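Local structure of N-acetyltransferase (Escherichia coli, 6GTQ) at residues E10-D15 against R40-K45; A16-Q21 against R59-Y64; W110-V115 against H144-S149; V121-S126 against F165-I170. The protein probably transfers the acetyl group of acetyl-coenzyme A to an amino group, as expected of a GNAT-family N-acetyltransferase. The protein carries 1 engineered substitution. All blocks are in the same frame, centred on the assembly; numbering follows the deposited sequence.

Overall arrangement
The four contacts lie around the mixed sheet of a GNAT-type fold. Interactions 1 and 2 form one connected region near its N-terminal strands, centres 12 Å apart. Y18 joins them: its OH is probably hydrogen-bonded to T13 N at 3.0 Å and to E10 OE1 at 3.2 Å. Interactions 3 and 4 both use helix 110-129, and their centres are 16 Å apart. Interaction 2 also touches interaction 3, where Y64 O packs against L114 CD2 at 3.7 Å. Interactions 1 and 3 lie on opposite sides of the chain's centre, centres 24 Å apart. A glycerol, probably from the crystallisation liquor, lies about 4 Å from G111 (nearest atoms). Another chain reaches interactions 3 and 4.

Interaction 1 (E10-D15 against R40-K45); sequences EILTDD and RQHRNK
L12 lies over the imidazole of H42. L12 CB sits 3.8 Å from the centroid of the H42 ring and only 7° off its normal. This is a CH-pi contact over the middle of one face. L12 CD2 runs on toward the root of the histidine and comes within 3.6 Å of H42 CD2. The leucine and the histidine thus point in opposite senses as they pass. I11 meets the same ring at its rim: I11 CG1 is 3.6 Å from H42 CE1. I11 CD1 lies in the ring plane, and the isoleucine side chain runs roughly perpendicular to that of H42. H42 CG is anti to the backbone N (chi1 176°), and the ring springs from there toward the other segment.

The contact joins the end of strand 8-11, outermost in the sheet of this chain, to helix 38-43. Strand 8-11 pairs with strand 48-53, and H42 ties the helix to the start of that strand. There A49 N donates to H42 ND1, and A49 also pairs with the backbone of L12. D14 OD1 is 4.5 Å from H42 NE2, close enough that its charge might polarise the ring.

Farther out, a water lies in the guanidinium plane of R43. It accepts from R43 NH2 at 2.8 Å and is hydrogen-bonded to T13 O at 2.7 Å. Past the end of helix 38-43, K45 has positive phi and closes a Schellman motif, with K45 N bonded to H42 O. One turn back, R40 O accepts from N44 N and from N44 ND2 (2.9 Å), which approach from opposite faces of its carbonyl plane.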
loop_
_atom_site.group_PDB
_atom_site.type_symbol
_atom_site.label_atom_id
_atom_site.label_comp_id
_atom_site.label_asym_id
_atom_site.label_seq_id
_atom_site.Cartn_x
_atom_site.Cartn_y
_atom_site.Cartn_z
ATOM N N GLU A 10 -1.563 2.055 12.701
ATOM C CA GLU A 10 -1.956 0.796 13.314
ATOM C C GLU A 10 -3.012 0.094 12.476
ATOM O O GLU A 10 -3.752 0.747 11.745
ATOM C CB GLU A 10 -2.458 1.023 14.759
ATOM C CG GLU A 10 -3.674 1.938 14.875
ATOM C CD GLU A 10 -4.301 2.100 16.247
ATOM O OE1 GLU A 10 -5.543 1.959 16.351
ATOM O OE2 GLU A 10 -3.558 2.388 17.214
ATOM N N ILE A 11 -3.093 -1.235 12.592
ATOM C CA ILE A 11 -4.128 -2.032 11.935
ATOM C C ILE A 11 -5.444 -1.727 12.663
ATOM O O ILE A 11 -5.424 -1.489 13.874
ATOM C CB ILE A 11 -3.775 -3.556 11.899
ATOM C CG1 ILE A 11 -4.805 -4.348 11.058
ATOM C CG2 ILE A 11 -3.553 -4.181 13.310
ATOM C CD1 ILE A 11 -4.334 -5.633 10.527
ATOM N N LEU A 12 -6.566 -1.689 11.926
ATOM C CA LEU A 12 -7.893 -1.426 12.479
ATOM C C LEU A 12 -8.144 -2.357 13.667
ATOM O O LEU A 12 -7.889 -3.546 13.548
ATOM C CB LEU A 12 -8.962 -1.616 11.385
ATOM C CG LEU A 12 -10.348 -1.033 11.673
ATOM C CD1 LEU A 12 -10.420 0.425 11.287
ATOM C CD2 LEU A 12 -11.419 -1.792 10.942
ATOM N N THR A 13 -8.540 -1.805 14.827
ATOM C CA THR A 13 -8.785 -2.583 16.054
ATOM C C THR A 13 -10.232 -3.084 16.088
ATOM O O THR A 13 -11.168 -2.285 16.064
ATOM C CB THR A 13 -8.359 -1.797 17.311
ATOM O OG1 THR A 13 -7.062 -1.231 17.109
ATOM C CG2 THR A 13 -8.357 -2.653 18.571
ATOM N N ASP A 14 -10.389 -4.414 16.156
ATOM C CA ASP A 14 -11.640 -5.182 16.145
ATOM C C ASP A 14 -12.783 -4.672 17.049
ATOM O O ASP A 14 -13.949 -4.764 16.646
ATOM C CB ASP A 14 -11.350 -6.653 16.472
ATOM C CG ASP A 14 -10.541 -7.344 15.398
ATOM O OD1 ASP A 14 -11.076 -7.536 14.281
ATOM O OD2 ASP A 14 -9.372 -7.685 15.668
ATOM N N ASP A 15 -12.473 -4.167 18.254
ATOM C CA ASP A 15 -13.525 -3.699 19.161
ATOM C C ASP A 15 -13.361 -2.221 19.571
ATOM O O ASP A 15 -13.796 -1.823 20.652
ATOM C CB ASP A 15 -13.630 -4.639 20.375
ATOM C CG ASP A 15 -14.114 -6.031 20.002
ATOM O OD1 ASP A 15 -13.277 -6.854 19.562
ATOM O OD2 ASP A 15 -15.330 -6.293 20.137
ATOM N N ARG A 40 -16.485 -2.851 7.873
ATOM C CA ARG A 40 -17.143 -4.146 7.689
ATOM C C ARG A 40 -16.312 -5.104 6.841
ATOM O O ARG A 40 -16.256 -6.279 7.178
ATOM C CB ARG A 40 -18.597 -4.026 7.193
ATOM C CG ARG A 40 -18.807 -3.642 5.736
ATOM C CD ARG A 40 -20.278 -3.680 5.362
ATOM N NE ARG A 40 -20.916 -4.940 5.752
ATOM C CZ ARG A 40 -21.921 -5.511 5.100
ATOM N NH1 ARG A 40 -22.432 -6.656 5.531
ATOM N NH2 ARG A 40 -22.417 -4.948 4.005
ATOM N N GLN A 41 -15.603 -4.604 5.809
ATOM C CA GLN A 41 -14.744 -5.443 4.966
ATOM C C GLN A 41 -13.523 -5.975 5.708
ATOM O O GLN A 41 -13.124 -7.111 5.464
ATOM C CB GLN A 41 -14.366 -4.736 3.670
ATOM C CG GLN A 41 -15.547 -4.736 2.706
ATOM C CD GLN A 41 -15.262 -4.182 1.350
ATOM O OE1 GLN A 41 -14.114 -4.088 0.893
ATOM N NE2 GLN A 41 -16.324 -3.820 0.667
ATOM N N HIS A 42 -12.975 -5.193 6.650
ATOM C CA HIS A 42 -11.863 -5.618 7.494
ATOM C C HIS A 42 -12.375 -6.694 8.454
ATOM O O HIS A 42 -11.863 -7.812 8.454
ATOM C CB HIS A 42 -11.267 -4.425 8.258
ATOM C CG HIS A 42 -10.173 -4.790 9.221
ATOM N ND1 HIS A 42 -8.844 -4.739 8.853
ATOM C CD2 HIS A 42 -10.251 -5.174 10.516
ATOM C CE1 HIS A 42 -8.159 -5.106 9.923
ATOM N NE2 HIS A 42 -8.964 -5.389 10.945
ATOM N N ARG A 43 -13.428 -6.377 9.227
ATOM C CA ARG A 43 -14.016 -7.321 10.179
ATOM C C ARG A 43 -14.568 -8.595 9.534
ATOM O O ARG A 43 -14.567 -9.636 10.193
ATOM C CB ARG A 43 -15.074 -6.641 11.034
ATOM C CG ARG A 43 -14.521 -5.617 12.017
ATOM C CD ARG A 43 -15.661 -4.712 12.364
ATOM N NE ARG A 43 -15.444 -3.883 13.545
ATOM C CZ ARG A 43 -16.436 -3.447 14.317
ATOM N NH1 ARG A 43 -17.692 -3.793 14.055
ATOM N NH2 ARG A 43 -16.178 -2.688 15.372
ATOM N N ASN A 44 -15.021 -8.530 8.256
ATOM C CA ASN A 44 -15.532 -9.705 7.524
ATOM C C ASN A 44 -14.432 -10.429 6.763
ATOM O O ASN A 44 -14.700 -11.408 6.066
ATOM C CB ASN A 44 -16.730 -9.391 6.640
ATOM C CG ASN A 44 -18.003 -9.259 7.431
ATOM O OD1 ASN A 44 -18.558 -10.245 7.926
ATOM N ND2 ASN A 44 -18.489 -8.035 7.577
ATOM N N LYS A 45 -13.193 -9.986 6.949
ATOM C CA LYS A 45 -11.984 -10.563 6.377
ATOM C C LYS A 45 -11.754 -10.426 4.896
ATOM O O LYS A 45 -11.007 -11.172 4.348
ATOM C CB LYS A 45 -11.876 -12.033 6.713
ATOM C CG LYS A 45 -11.728 -12.346 8.168
ATOM C CD LYS A 45 -10.770 -11.423 8.844
ATOM C CE LYS A 45 -10.187 -12.064 10.084
ATOM N NZ LYS A 45 -11.000 -11.860 11.296
HETATM O O HOH W 1 -13.579 -1.936 14.802
#

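Interaction 2 (A16-Q21 against R59-Y64); sequences ADYDLQ and RQVLGY
D19 is held to the backbone on both flanks of Q60 by two hydrogen bonds. D19 N donates to R59 O at 3.1 Å, with an N-H...O angle of 163°. The donor stands well above the carbonyl plane of R59. V61 N donates to D19 O at 3.2 Å, and this bond is about as straight (165°).

The apolar contacts centre on Y18. Its CD2 is 3.7 Å from R59 CB and 3.8 Å from V61 CG2. The tyrosine and the arginine run alongside each other in the same sense. The arginine chain bends at chi2 (-75°), and R59 CD comes to 4.0 Å from Y18 CE2. V61 CG2 also meets L20 CD1, but that methyl is doubtful because it clashes with Y18 CB in the model.

Polar atoms also pack against carbon. D19 OD2 is 4.0 Å from Q60 CG, with the carboxylate and amide planes nearly perpendicular. The backbone oxygen D17 O lies against the R59 CB methylene at 3.5 Å. The Y18 hydroxyl is bonded outside this contact, to T13. R59 NH2 has a long, weak ion pair with E10 OE2.

The bonding pattern is that of a single parallel beta bridge between a loop and the start of strand 61-74. Just beyond it, L62 and G63 both face L52, a classic beta bulge in the antiparallel pairing with strand 48-53.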
loop_
_atom_site.group_PDB
_atom_site.type_symbol
_atom_site.label_atom_id
_atom_site.label_comp_id
_atom_site.label_asym_id
_atom_site.label_seq_id
_atom_site.Cartn_x
_atom_site.Cartn_y
_atom_site.Cartn_z
ATOM N N ALA A 16 -12.781 -1.403 18.678
ATOM C CA ALA A 16 -12.563 0.024 18.897
ATOM C C ALA A 16 -13.466 0.886 18.008
ATOM O O ALA A 16 -13.922 0.423 16.958
ATOM C CB ALA A 16 -11.102 0.365 18.641
ATOM N N ASP A 17 -13.712 2.145 18.436
ATOM C CA ASP A 17 -14.494 3.155 17.712
ATOM C C ASP A 17 -13.573 4.232 17.126
ATOM O O ASP A 17 -12.619 4.668 17.780
ATOM C CB ASP A 17 -15.581 3.782 18.603
ATOM C CG ASP A 17 -16.739 2.864 18.954
ATOM O OD1 ASP A 17 -17.063 1.973 18.142
ATOM O OD2 ASP A 17 -17.340 3.057 20.032
ATOM N N TYR A 18 -13.867 4.651 15.885
ATOM C CA TYR A 18 -13.077 5.618 15.124
ATOM C C TYR A 18 -13.871 6.839 14.664
ATOM O O TYR A 18 -15.056 6.717 14.348
ATOM C CB TYR A 18 -12.469 4.910 13.908
ATOM C CG TYR A 18 -11.397 3.905 14.264
ATOM C CD1 TYR A 18 -11.718 2.578 14.543
ATOM C CD2 TYR A 18 -10.054 4.277 14.314
ATOM C CE1 TYR A 18 -10.731 1.649 14.877
ATOM C CE2 TYR A 18 -9.058 3.353 14.634
ATOM C CZ TYR A 18 -9.402 2.043 14.921
ATOM O OH TYR A 18 -8.414 1.144 15.241
ATOM N N ASP A 19 -13.211 8.019 14.617
ATOM C CA ASP A 19 -13.830 9.245 14.118
ATOM C C ASP A 19 -13.475 9.341 12.634
ATOM O O ASP A 19 -12.348 9.683 12.272
ATOM C CB ASP A 19 -13.413 10.482 14.926
ATOM C CG ASP A 19 -14.275 11.693 14.629
ATOM O OD1 ASP A 19 -15.517 11.605 14.817
ATOM O OD2 ASP A 19 -13.716 12.729 14.213
ATOM N N LEU A 20 -14.423 8.955 11.776
ATOM C CA LEU A 20 -14.207 8.962 10.323
ATOM C C LEU A 20 -15.029 9.950 9.477
ATOM O O LEU A 20 -14.560 10.412 8.439
ATOM C CB LEU A 20 -14.412 7.549 9.763
ATOM C CG LEU A 20 -13.443 6.445 10.194
ATOM C CD1 LEU A 20 -12.954 6.668 11.617
ATOM C CD2 LEU A 20 -14.109 5.085 10.067
ATOM N N GLN A 21 -16.245 10.269 9.913
ATOM C CA GLN A 21 -17.117 11.193 9.174
ATOM C C GLN A 21 -16.443 12.459 8.629
ATOM O O GLN A 21 -16.748 12.857 7.503
ATOM C CB GLN A 21 -18.354 11.578 10.006
ATOM C CG GLN A 21 -19.397 10.450 10.157
ATOM C CD GLN A 21 -19.946 9.866 8.863
ATOM O OE1 GLN A 21 -20.142 8.649 8.740
ATOM N NE2 GLN A 21 -20.218 10.709 7.873
ATOM N N ARG A 59 -9.684 8.678 18.462
ATOM C CA ARG A 59 -9.206 7.988 17.245
ATOM C C ARG A 59 -9.517 8.652 15.893
ATOM O O ARG A 59 -10.091 8.018 15.010
ATOM C CB ARG A 59 -9.709 6.542 17.226
ATOM C CG ARG A 59 -9.047 5.639 18.253
ATOM C CD ARG A 59 -7.636 5.264 17.833
ATOM N NE ARG A 59 -6.852 4.756 18.955
ATOM C CZ ARG A 59 -5.555 4.987 19.125
ATOM N NH1 ARG A 59 -4.922 4.486 20.175
ATOM N NH2 ARG A 59 -4.890 5.719 18.242
ATOM N N GLN A 60 -9.143 9.920 15.735
ATOM C CA GLN A 60 -9.454 10.671 14.516
ATOM C C GLN A 60 -8.567 10.203 13.342
ATOM O O GLN A 60 -7.351 10.411 13.354
ATOM C CB GLN A 60 -9.292 12.174 14.771
ATOM C CG GLN A 60 -9.728 13.060 13.612
ATOM C CD GLN A 60 -9.714 14.532 13.955
ATOM O OE1 GLN A 60 -9.465 14.930 15.101
ATOM N NE2 GLN A 60 -9.969 15.376 12.958
ATOM N N VAL A 61 -9.183 9.557 12.339
ATOM C CA VAL A 61 -8.495 9.011 11.167
ATOM C C VAL A 61 -8.128 10.105 10.176
ATOM O O VAL A 61 -9.013 10.814 9.688
ATOM C CB VAL A 61 -9.293 7.847 10.513
ATOM C CG1 VAL A 61 -8.635 7.368 9.215
ATOM C CG2 VAL A 61 -9.456 6.693 11.494
ATOM N N LEU A 62 -6.823 10.221 9.868
ATOM C CA LEU A 62 -6.293 11.208 8.929
ATOM C C LEU A 62 -5.604 10.560 7.714
ATOM O O LEU A 62 -4.818 11.195 7.015
ATOM C CB LEU A 62 -5.371 12.225 9.643
ATOM C CG LEU A 62 -6.052 13.199 10.629
ATOM C CD1 LEU A 62 -5.028 13.975 11.407
ATOM C CD2 LEU A 62 -7.016 14.144 9.928
ATOM N N GLY A 63 -5.952 9.313 7.454
ATOM C CA GLY A 63 -5.388 8.548 6.358
ATOM C C GLY A 63 -5.533 7.066 6.582
ATOM O O GLY A 63 -5.636 6.611 7.724
ATOM N N TYR A 64 -5.556 6.306 5.482
ATOM C CA TYR A 64 -5.691 4.857 5.518
ATOM C C TYR A 64 -5.099 4.146 4.307
ATOM O O TYR A 64 -4.855 4.757 3.260
ATOM C CB TYR A 64 -7.172 4.456 5.692
ATOM C CG TYR A 64 -8.047 4.536 4.453
ATOM C CD1 TYR A 64 -8.180 3.445 3.593
ATOM C CD2 TYR A 64 -8.832 5.663 4.202
ATOM C CE1 TYR A 64 -9.031 3.490 2.488
ATOM C CE2 TYR A 64 -9.711 5.707 3.115
ATOM C CZ TYR A 64 -9.798 4.620 2.257
ATOM O OH TYR A 64 -10.649 4.651 1.184
#

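Interaction 3 (W110-V115 against H144-S149); sequences WGATLV and HTFFKS. Engineered in segment 144-149: F147 (natural residue Tyr).
G111 meets the tip of F146 through its backbone. F146 CZ is 3.5 Å from G111 C. A CB at G111 would point at the ring and sit tightly against F146 CZ. G111 ends a Q-x-x-G-x-G pattern. In GNAT enzymes this pattern typically wraps the pyrophosphate of acetyl-coenzyme A, so the segment is consistent with a cofactor-binding loop and helix start. A glycerol, probably from the crystallisation liquor, lies about 4 Å from G111 (nearest atoms).

A112 comes next. Its backbone N lies in the plane of the F146 ring, at the edge, 3.4 Å from F146 CZ. A112 CB is farther off, 4.2 Å from F146 CE1. F146 CG is anti to the backbone N (chi1 167°), and the ring extends from there edge-first to the glycine-alanine link.

V115, one turn on, completes the contact. Its CG2 reaches both phenylalanines at their edges: 3.8 Å to F147 CE1 and 4.0 Å to F146 CE2. F147 is an engineered residue, tyrosine in the natural protein. F146 CD2 sits over the centre of one face of the F147 ring.

The helix segments approach to 11.2 Å between axes, at a crossing angle of -58°. V115 and F146 also rest on L99 of strand 90-101. F147 touches L163 of strand 162-166 and meets F152 edge-to-face. A basic side chain of another protein chain also packs on F146.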
loop_
_atom_site.group_PDB
_atom_site.type_symbol
_atom_site.label_atom_id
_atom_site.label_comp_id
_atom_site.label_asym_id
_atom_site.label_seq_id
_atom_site.Cartn_x
_atom_site.Cartn_y
_atom_site.Cartn_z
ATOM N N TRP A 110 2.962 11.898 4.123
ATOM C CA TRP A 110 2.264 10.822 4.839
ATOM C C TRP A 110 1.863 9.650 3.955
ATOM O O TRP A 110 1.822 8.520 4.448
ATOM C CB TRP A 110 1.069 11.349 5.643
ATOM C CG TRP A 110 1.525 12.077 6.870
ATOM C CD1 TRP A 110 1.580 13.427 7.049
ATOM C CD2 TRP A 110 2.152 11.493 8.023
ATOM N NE1 TRP A 110 2.153 13.721 8.265
ATOM C CE2 TRP A 110 2.526 12.552 8.879
ATOM C CE3 TRP A 110 2.434 10.173 8.417
ATOM C CZ2 TRP A 110 3.147 12.333 10.113
ATOM C CZ3 TRP A 110 3.052 9.955 9.638
ATOM C CH2 TRP A 110 3.405 11.025 10.470
ATOM N N GLY A 111 1.610 9.908 2.672
ATOM C CA GLY A 111 1.275 8.874 1.697
ATOM C C GLY A 111 2.418 7.890 1.523
ATOM O O GLY A 111 2.212 6.677 1.584
ATOM N N ALA A 112 3.642 8.422 1.350
ATOM C CA ALA A 112 4.883 7.659 1.221
ATOM C C ALA A 112 5.205 6.884 2.516
ATOM O O ALA A 112 5.639 5.738 2.430
ATOM C CB ALA A 112 6.032 8.585 0.847
ATOM N N THR A 113 4.957 7.489 3.706
ATOM C CA THR A 113 5.185 6.847 5.013
ATOM C C THR A 113 4.241 5.637 5.191
ATOM O O THR A 113 4.647 4.621 5.757
ATOM C CB THR A 113 5.125 7.883 6.153
ATOM O OG1 THR A 113 6.050 8.932 5.868
ATOM C CG2 THR A 113 5.462 7.288 7.525
ATOM N N LEU A 114 3.003 5.740 4.660
ATOM C CA LEU A 114 1.996 4.678 4.697
ATOM C C LEU A 114 2.376 3.507 3.787
ATOM O O LEU A 114 2.167 2.354 4.164
ATOM C CB LEU A 114 0.598 5.233 4.374
ATOM C CG LEU A 114 -0.345 5.348 5.570
ATOM C CD1 LEU A 114 0.055 6.490 6.486
ATOM C CD2 LEU A 114 -1.781 5.510 5.117
ATOM N N VAL A 115 2.978 3.805 2.618
ATOM C CA VAL A 115 3.480 2.788 1.678
ATOM C C VAL A 115 4.665 2.036 2.337
ATOM O O VAL A 115 4.721 0.815 2.267
ATOM C CB VAL A 115 3.849 3.394 0.293
ATOM C CG1 VAL A 115 4.460 2.345 -0.635
ATOM C CG2 VAL A 115 2.632 4.034 -0.365
ATOM N N HIS A 144 -0.198 7.396 -10.102
ATOM C CA HIS A 144 0.746 6.628 -10.911
ATOM C C HIS A 144 2.136 7.246 -10.834
ATOM O O HIS A 144 3.137 6.549 -10.718
ATOM C CB HIS A 144 0.265 6.592 -12.358
ATOM C CG HIS A 144 0.955 5.571 -13.205
ATOM N ND1 HIS A 144 0.459 4.299 -13.387
ATOM C CD2 HIS A 144 2.095 5.638 -13.932
ATOM C CE1 HIS A 144 1.269 3.624 -14.184
ATOM N NE2 HIS A 144 2.269 4.414 -14.528
ATOM N N THR A 145 2.178 8.569 -10.904
ATOM C CA THR A 145 3.417 9.342 -10.787
ATOM C C THR A 145 3.985 9.151 -9.359
ATOM O O THR A 145 5.187 8.905 -9.207
ATOM C CB THR A 145 3.148 10.812 -11.183
ATOM O OG1 THR A 145 2.655 10.847 -12.527
ATOM C CG2 THR A 145 4.382 11.702 -11.058
ATOM N N PHE A 146 3.111 9.228 -8.329
ATOM C CA PHE A 146 3.480 9.036 -6.924
ATOM C C PHE A 146 4.115 7.656 -6.690
ATOM O O PHE A 146 5.161 7.568 -6.044
ATOM C CB PHE A 146 2.262 9.253 -6.002
ATOM C CG PHE A 146 2.438 8.778 -4.578
ATOM C CD1 PHE A 146 3.145 9.540 -3.656
ATOM C CD2 PHE A 146 1.882 7.576 -4.155
ATOM C CE1 PHE A 146 3.304 9.098 -2.338
ATOM C CE2 PHE A 146 2.056 7.132 -2.845
ATOM C CZ PHE A 146 2.753 7.902 -1.942
ATOM N N PHE A 147 3.486 6.588 -7.213
ATOM C CA PHE A 147 4.006 5.236 -7.052
ATOM C C PHE A 147 5.303 5.032 -7.829
ATOM O O PHE A 147 6.201 4.376 -7.304
ATOM C CB PHE A 147 2.942 4.169 -7.351
ATOM C CG PHE A 147 1.888 4.098 -6.264
ATOM C CD1 PHE A 147 2.237 3.796 -4.950
ATOM C CD2 PHE A 147 0.546 4.314 -6.558
ATOM C CE1 PHE A 147 1.269 3.753 -3.944
ATOM C CE2 PHE A 147 -0.423 4.265 -5.554
ATOM C CZ PHE A 147 -0.055 3.996 -4.251
ATOM N N LYS A 148 5.443 5.672 -9.019
ATOM C CA LYS A 148 6.666 5.640 -9.833
ATOM C C LYS A 148 7.837 6.299 -9.094
ATOM O O LYS A 148 8.955 5.790 -9.162
ATOM C CB LYS A 148 6.458 6.321 -11.198
ATOM C CG LYS A 148 5.903 5.407 -12.280
ATOM C CD LYS A 148 6.352 5.854 -13.657
ATOM C CE LYS A 148 5.199 6.149 -14.589
ATOM N NZ LYS A 148 4.735 7.562 -14.490
ATOM N N SER A 149 7.574 7.414 -8.367
ATOM C CA SER A 149 8.581 8.151 -7.584
ATOM C C SER A 149 9.059 7.361 -6.357
ATOM O O SER A 149 10.144 7.622 -5.831
ATOM C CB SER A 149 8.069 9.532 -7.184
ATOM O OG SER A 149 7.060 9.457 -6.190
#

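Interaction 4 (V121-S126 against F165-I170); sequences VVWSAS and FPTKSI
W123 packs its side-chain root against I170. W123 CB touches I170 CG2 at 3.6 Å. The next atom, W123 CG, is 4.0 Å from the same methyl. W123 CG is anti to the backbone N (chi1 -176°), which starts the indole out past I170. The isoleucine runs the other way alongside it. Farther out, W123 CD1 meets T167 CG2 at 4.0 Å, and this methyl lies at the edge of the indole, near its plane. The side chain also touches E171 and T175 of helix 167-175.

S126, nearly a turn on from W123, faces the same threonine. Its OG is 3.4 Å from T167 CG2. V122 CG1 adds a looser contact with I170 CD1, at 4.3 Å. The contact joins helix 110-129 to the start of helix 167-175, where P166, the last residue of strand 162-166, is the N-cap.

No hydrogen bond crosses between the segments. I131 O is shared by S126 OG and T167 OG1 as an outside acceptor, though V122 O competes for the S126 proton. The direct contact is mainly apolar, with the serine hydroxyl lying against the T167 methyl.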
loop_
_atom_site.group_PDB
_atom_site.type_symbol
_atom_site.label_atom_id
_atom_site.label_comp_id
_atom_site.label_asym_id
_atom_site.label_seq_id
_atom_site.Cartn_x
_atom_site.Cartn_y
_atom_site.Cartn_z
ATOM N N VAL A 121 4.995 -4.512 6.499
ATOM C CA VAL A 121 3.993 -5.526 6.842
ATOM C C VAL A 121 4.154 -6.695 5.868
ATOM O O VAL A 121 4.241 -7.842 6.306
ATOM C CB VAL A 121 2.545 -4.931 6.857
ATOM C CG1 VAL A 121 1.473 -6.024 6.828
ATOM C CG2 VAL A 121 2.340 -3.997 8.051
ATOM N N VAL A 122 4.228 -6.388 4.559
ATOM C CA VAL A 122 4.424 -7.327 3.442
ATOM C C VAL A 122 5.788 -8.052 3.593
ATOM O O VAL A 122 5.879 -9.253 3.321
ATOM C CB VAL A 122 4.273 -6.578 2.071
ATOM C CG1 VAL A 122 4.722 -7.435 0.887
ATOM C CG2 VAL A 122 2.838 -6.089 1.856
ATOM N N TRP A 123 6.829 -7.329 4.051
ATOM C CA TRP A 123 8.164 -7.894 4.261
ATOM C C TRP A 123 8.162 -8.942 5.368
ATOM O O TRP A 123 8.678 -10.040 5.159
ATOM C CB TRP A 123 9.209 -6.793 4.531
ATOM C CG TRP A 123 10.622 -7.290 4.666
ATOM C CD1 TRP A 123 11.248 -8.221 3.886
ATOM C CD2 TRP A 123 11.589 -6.862 5.632
ATOM N NE1 TRP A 123 12.535 -8.422 4.328
ATOM C CE2 TRP A 123 12.774 -7.595 5.394
ATOM C CE3 TRP A 123 11.564 -5.934 6.687
ATOM C CZ2 TRP A 123 13.936 -7.412 6.154
ATOM C CZ3 TRP A 123 12.711 -5.769 7.457
ATOM C CH2 TRP A 123 13.881 -6.497 7.183
ATOM N N SER A 124 7.564 -8.603 6.528
ATOM C CA SER A 124 7.385 -9.479 7.695
ATOM C C SER A 124 6.628 -10.739 7.303
ATOM O O SER A 124 6.984 -11.827 7.753
ATOM C CB SER A 124 6.609 -8.761 8.797
ATOM O OG SER A 124 7.397 -7.804 9.483
ATOM N N ALA A 125 5.579 -10.586 6.463
ATOM C CA ALA A 125 4.756 -11.698 5.984
ATOM C C ALA A 125 5.507 -12.600 5.000
ATOM O O ALA A 125 5.278 -13.805 5.012
ATOM C CB ALA A 125 3.441 -11.186 5.401
ATOM N N SER A 126 6.426 -12.034 4.193
ATOM C CA SER A 126 7.298 -12.783 3.275
ATOM C C SER A 126 8.274 -13.610 4.073
ATOM O O SER A 126 8.533 -14.737 3.699
ATOM C CB SER A 126 8.108 -11.841 2.397
ATOM O OG SER A 126 7.236 -11.135 1.537
ATOM N N PHE A 165 6.455 -3.777 -6.939
ATOM C CA PHE A 165 7.647 -3.616 -6.115
ATOM C C PHE A 165 8.052 -4.980 -5.505
ATOM O O PHE A 165 7.261 -5.575 -4.766
ATOM C CB PHE A 165 7.447 -2.551 -5.037
ATOM C CG PHE A 165 8.722 -1.876 -4.594
ATOM C CD1 PHE A 165 9.374 -0.968 -5.421
ATOM C CD2 PHE A 165 9.256 -2.123 -3.334
ATOM C CE1 PHE A 165 10.542 -0.333 -5.000
ATOM C CE2 PHE A 165 10.403 -1.457 -2.901
ATOM C CZ PHE A 165 11.042 -0.575 -3.737
ATOM N N PRO A 166 9.253 -5.515 -5.832
ATOM C CA PRO A 166 9.642 -6.828 -5.285
ATOM C C PRO A 166 10.011 -6.819 -3.800
ATOM O O PRO A 166 10.391 -5.782 -3.268
ATOM C CB PRO A 166 10.816 -7.269 -6.178
ATOM C CG PRO A 166 10.981 -6.201 -7.207
ATOM C CD PRO A 166 10.306 -4.970 -6.707
ATOM N N THR A 167 9.907 -7.989 -3.131
ATOM C CA THR A 167 10.245 -8.127 -1.706
ATOM C C THR A 167 11.730 -7.845 -1.443
ATOM O O THR A 167 12.054 -7.246 -0.416
ATOM C CB THR A 167 9.781 -9.477 -1.147
ATOM O OG1 THR A 167 8.388 -9.604 -1.406
ATOM C CG2 THR A 167 10.010 -9.601 0.359
ATOM N N LYS A 168 12.615 -8.227 -2.388
ATOM C CA LYS A 168 14.054 -8.015 -2.280
ATOM C C LYS A 168 14.417 -6.530 -2.178
ATOM O O LYS A 168 15.338 -6.181 -1.435
ATOM C CB LYS A 168 14.809 -8.737 -3.404
ATOM C CG LYS A 168 15.580 -9.954 -2.898
ATOM C CD LYS A 168 15.787 -11.026 -3.973
ATOM C CE LYS A 168 16.496 -12.238 -3.413
ATOM N NZ LYS A 168 16.420 -13.410 -4.328
ATOM N N SER A 169 13.649 -5.656 -2.854
ATOM C CA SER A 169 13.814 -4.197 -2.791
ATOM C C SER A 169 13.328 -3.670 -1.444
ATOM O O SER A 169 13.895 -2.715 -0.931
ATOM C CB SER A 169 13.047 -3.519 -3.917
ATOM O OG SER A 169 13.567 -3.891 -5.179
ATOM N N ILE A 170 12.298 -4.298 -0.871
ATOM C CA ILE A 170 11.757 -3.932 0.443
ATOM C C ILE A 170 12.792 -4.279 1.524
ATOM O O ILE A 170 13.062 -3.463 2.409
ATOM C CB ILE A 170 10.363 -4.574 0.707
ATOM C CG1 ILE A 170 9.323 -4.112 -0.350
ATOM C CG2 ILE A 170 9.887 -4.250 2.127
ATOM C CD1 ILE A 170 7.945 -4.886 -0.348
#